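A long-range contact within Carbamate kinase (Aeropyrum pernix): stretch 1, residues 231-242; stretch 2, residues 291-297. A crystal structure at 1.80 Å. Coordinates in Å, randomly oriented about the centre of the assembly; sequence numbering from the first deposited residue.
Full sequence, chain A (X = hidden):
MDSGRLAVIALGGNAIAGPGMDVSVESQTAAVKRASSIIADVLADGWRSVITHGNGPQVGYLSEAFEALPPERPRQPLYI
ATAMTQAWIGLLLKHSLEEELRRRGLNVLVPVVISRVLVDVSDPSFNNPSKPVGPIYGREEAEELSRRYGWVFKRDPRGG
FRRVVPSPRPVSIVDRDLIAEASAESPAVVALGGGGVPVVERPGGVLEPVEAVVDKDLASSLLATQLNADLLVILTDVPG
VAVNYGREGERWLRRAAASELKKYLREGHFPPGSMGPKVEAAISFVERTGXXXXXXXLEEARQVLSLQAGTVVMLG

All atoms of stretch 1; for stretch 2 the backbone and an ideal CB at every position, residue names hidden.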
# COMPACT_ATOMS: atom_id res chain seq x y z
N LEU A 231 5.36 -4.96 25.58
CA LEU A 231 4.87 -6.33 25.43
C LEU A 231 4.73 -6.77 23.99
O LEU A 231 4.41 -5.97 23.12
CB LEU A 231 3.50 -6.45 26.12
CG LEU A 231 2.73 -7.77 26.03
CD1 LEU A 231 3.48 -8.86 26.77
CD2 LEU A 231 1.34 -7.60 26.62
N LEU A 232 5.01 -8.05 23.75
CA LEU A 232 4.85 -8.64 22.42
C LEU A 232 3.69 -9.60 22.59
O LEU A 232 3.70 -10.46 23.48
CB LEU A 232 6.10 -9.42 21.98
CG LEU A 232 5.91 -10.31 20.74
CD1 LEU A 232 5.56 -9.46 19.53
CD2 LEU A 232 7.17 -11.12 20.47
N VAL A 233 2.68 -9.44 21.75
CA VAL A 233 1.50 -10.29 21.80
C VAL A 233 1.31 -11.00 20.47
O VAL A 233 1.33 -10.35 19.42
CB VAL A 233 0.23 -9.46 22.09
CG1 VAL A 233 -1.00 -10.37 22.14
CG2 VAL A 233 0.39 -8.69 23.39
N ILE A 234 1.13 -12.31 20.50
CA ILE A 234 0.89 -13.07 19.28
C ILE A 234 -0.50 -13.67 19.40
O ILE A 234 -0.74 -14.53 20.26
CB ILE A 234 1.91 -14.19 19.08
CG1 ILE A 234 3.32 -13.59 18.94
CG2 ILE A 234 1.57 -14.97 17.81
CD1 ILE A 234 4.41 -14.62 18.77
N LEU A 235 -1.42 -13.22 18.55
CA LEU A 235 -2.79 -13.72 18.59
C LEU A 235 -3.03 -14.73 17.47
O LEU A 235 -2.92 -14.39 16.29
CB LEU A 235 -3.78 -12.56 18.48
CG LEU A 235 -3.74 -11.53 19.61
CD1 LEU A 235 -4.77 -10.45 19.34
CD2 LEU A 235 -4.02 -12.21 20.95
N THR A 236 -3.35 -15.96 17.86
CA THR A 236 -3.58 -17.02 16.89
C THR A 236 -4.97 -17.62 17.06
O THR A 236 -5.87 -16.98 17.62
CB THR A 236 -2.49 -18.11 17.03
OG1 THR A 236 -2.68 -19.12 16.03
CG2 THR A 236 -2.54 -18.72 18.42
N ASP A 237 -5.17 -18.85 16.58
CA ASP A 237 -6.47 -19.49 16.67
C ASP A 237 -6.54 -20.59 17.74
O ASP A 237 -7.44 -21.43 17.71
CB ASP A 237 -6.87 -20.04 15.30
CG ASP A 237 -6.00 -21.20 14.85
OD1 ASP A 237 -4.82 -21.26 15.27
OD2 ASP A 237 -6.49 -22.03 14.07
N VAL A 238 -5.59 -20.57 18.66
CA VAL A 238 -5.54 -21.54 19.76
C VAL A 238 -5.29 -20.77 21.06
O VAL A 238 -4.76 -19.65 21.04
CB VAL A 238 -4.43 -22.60 19.56
CG1 VAL A 238 -4.82 -23.54 18.43
CG2 VAL A 238 -3.11 -21.92 19.26
N PRO A 239 -5.67 -21.34 22.22
CA PRO A 239 -5.49 -20.70 23.52
C PRO A 239 -4.06 -20.36 23.94
O PRO A 239 -3.85 -19.64 24.90
CB PRO A 239 -6.17 -21.68 24.48
CG PRO A 239 -5.98 -23.00 23.82
CD PRO A 239 -6.28 -22.68 22.37
N GLY A 240 -3.08 -20.89 23.21
CA GLY A 240 -1.70 -20.59 23.55
C GLY A 240 -0.72 -21.64 23.06
O GLY A 240 -0.89 -22.20 21.98
N VAL A 241 0.30 -21.91 23.87
CA VAL A 241 1.29 -22.91 23.52
C VAL A 241 0.98 -24.19 24.29
O VAL A 241 0.61 -24.14 25.46
CB VAL A 241 2.72 -22.44 23.90
CG1 VAL A 241 3.74 -23.47 23.45
CG2 VAL A 241 3.01 -21.09 23.26
N ALA A 242 1.13 -25.33 23.64
CA ALA A 242 0.86 -26.60 24.28
C ALA A 242 1.94 -27.64 23.97
O ALA A 242 2.47 -27.68 22.87
CB ALA A 242 -0.50 -27.13 23.84
N UNK A 291 11.56 -8.48 28.85
CA UNK A 291 10.14 -8.29 29.17
C UNK A 291 9.34 -9.51 28.73
O UNK A 291 9.76 -10.25 27.84
CB UNK A 291 9.59 -7.03 28.50
N UNK A 292 8.18 -9.73 29.35
CA UNK A 292 7.34 -10.89 28.99
C UNK A 292 6.71 -10.78 27.60
O UNK A 292 6.50 -9.69 27.08
CB UNK A 292 6.23 -11.06 30.03
N UNK A 293 6.41 -11.93 27.02
CA UNK A 293 5.76 -12.01 25.72
C UNK A 293 4.61 -12.98 25.97
O UNK A 293 4.71 -13.84 26.83
CB UNK A 293 6.70 -12.47 24.60
N UNK A 294 3.51 -12.83 25.23
CA UNK A 294 2.39 -13.73 25.44
C UNK A 294 1.81 -14.22 24.11
O UNK A 294 1.73 -13.48 23.13
CB UNK A 294 1.31 -13.03 26.27
N UNK A 295 1.44 -15.50 24.09
CA UNK A 295 0.85 -16.12 22.91
C UNK A 295 -0.53 -16.62 23.29
O UNK A 295 -0.67 -17.43 24.21
CB UNK A 295 1.72 -17.26 22.37
N UNK A 296 -1.55 -16.12 22.61
CA UNK A 296 -2.90 -16.54 22.93
C UNK A 296 -3.89 -16.47 21.79
O UNK A 296 -3.51 -16.28 20.63
CB UNK A 296 -3.43 -15.69 24.09
N UNK A 297 -5.16 -16.63 22.13
CA UNK A 297 -6.26 -16.62 21.17
C UNK A 297 -6.75 -15.21 20.85
O UNK A 297 -6.82 -14.35 21.74
CB UNK A 297 -7.42 -17.46 21.71

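Strand 231-236 and the backbone of 293-297 run side by side in the same direction, their axes inclined by 23° and 4.7 Å apart at closest approach, so positions 294 to 297 can be judged from the parallel register, and the earlier ones from their surroundings.

At position 291 CA-to-CB points toward stretch 1, but nothing of that stretch lies within 5.5 Å of the ideal CB. The space is open and a long or polar side chain would do as well as a short one. The residue is Lys291, whose end leads away.

Position 292 has phi/psi of -69/154, compatible with proline among many others, and its CB points sideways, 4.8 Å from Leu231 CD1. Pro292 is deposited; its carbonyl O lies 3.1 Å from Leu231 CD1.

At 293 the ideal CB is 3.8 Å from Leu232 O and shares a face with Leu232. Small or apolar residues fit. Ala293 brings its CB to 4.2 Å from Leu232 CB.

Position 294 turns to the face of Val233. Its backbone N donates to Leu232 O (3.0 Å, 166°) and its O accepts from Ile234 N (2.9 Å, 164°), bonds that fix the backbone but not the residue type. Nearby are Leu231 CD1, 4.7 Å from the ideal CB, and the Val233 side chain, so valine, isoleucine or leucine would suit. Val294, with chi1 in p, places CG1 3.8 Å from Val233 CG2 and 4.1 Å from Leu231 CD1.

At 295 CB shares the face of Ile234 and lies 4.1 Å from Val241 CG2; an apolar chain of some length is favoured, leucine, isoleucine or methionine among the candidates. Ile295 (m, t) sets CG1 4.1 Å from Ile234 CB and CD1 3.7 Å from Val241 CG2, touching both Ile234 and Val241.

Position 296 has phi/psi of -153/-169, which does not demand glycine. Its ideal CB would lie 4.1 Å from Pro239 O and 4.7 Å from Leu235 CD2, so a small residue such as alanine or serine is also plausible. Gly296 is deposited. Its N donates to Ile234 O (3.0 Å, 165°), its O accepts from Thr236 N (2.8 Å, 172°), and its CA comes 4.3 Å from Gly240 CA.

At 297 CB points sideways, with Val238 O 3.5 Å and Pro239 CA 4.2 Å from its ideal position; a small or polar residue is reasonable. Ser297 has chi1 in t, and its OG bonds elsewhere in the structure. Its N lies 3.2 Å from Val238 O at a poor angle and instead donates to a water (2.8 Å from Ser297 N), which in turn donates to Pro239 O (2.9 Å from the water oxygen).

Stretch 2 (291-297) KPAVIGS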
# COMPACT_ATOMS: atom_id res chain seq x y z
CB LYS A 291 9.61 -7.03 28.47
CG LYS A 291 10.19 -5.73 29.01
CD LYS A 291 9.68 -4.53 28.23
CE LYS A 291 10.01 -3.22 28.93
NZ LYS A 291 11.47 -3.03 29.13
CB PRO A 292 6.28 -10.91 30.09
CG PRO A 292 6.95 -10.24 31.24
CD PRO A 292 7.69 -9.11 30.59
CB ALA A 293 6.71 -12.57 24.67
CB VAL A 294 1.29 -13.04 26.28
CG1 VAL A 294 0.79 -11.78 25.58
CG2 VAL A 294 0.15 -14.02 26.55
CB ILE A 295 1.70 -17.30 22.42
CG1 ILE A 295 3.09 -16.81 22.00
CG2 ILE A 295 1.01 -17.99 21.24
CD1 ILE A 295 4.08 -17.92 21.72
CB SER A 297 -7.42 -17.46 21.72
OG SER A 297 -8.53 -17.45 20.85
O HOH W 1 -5.61 -17.32 24.85
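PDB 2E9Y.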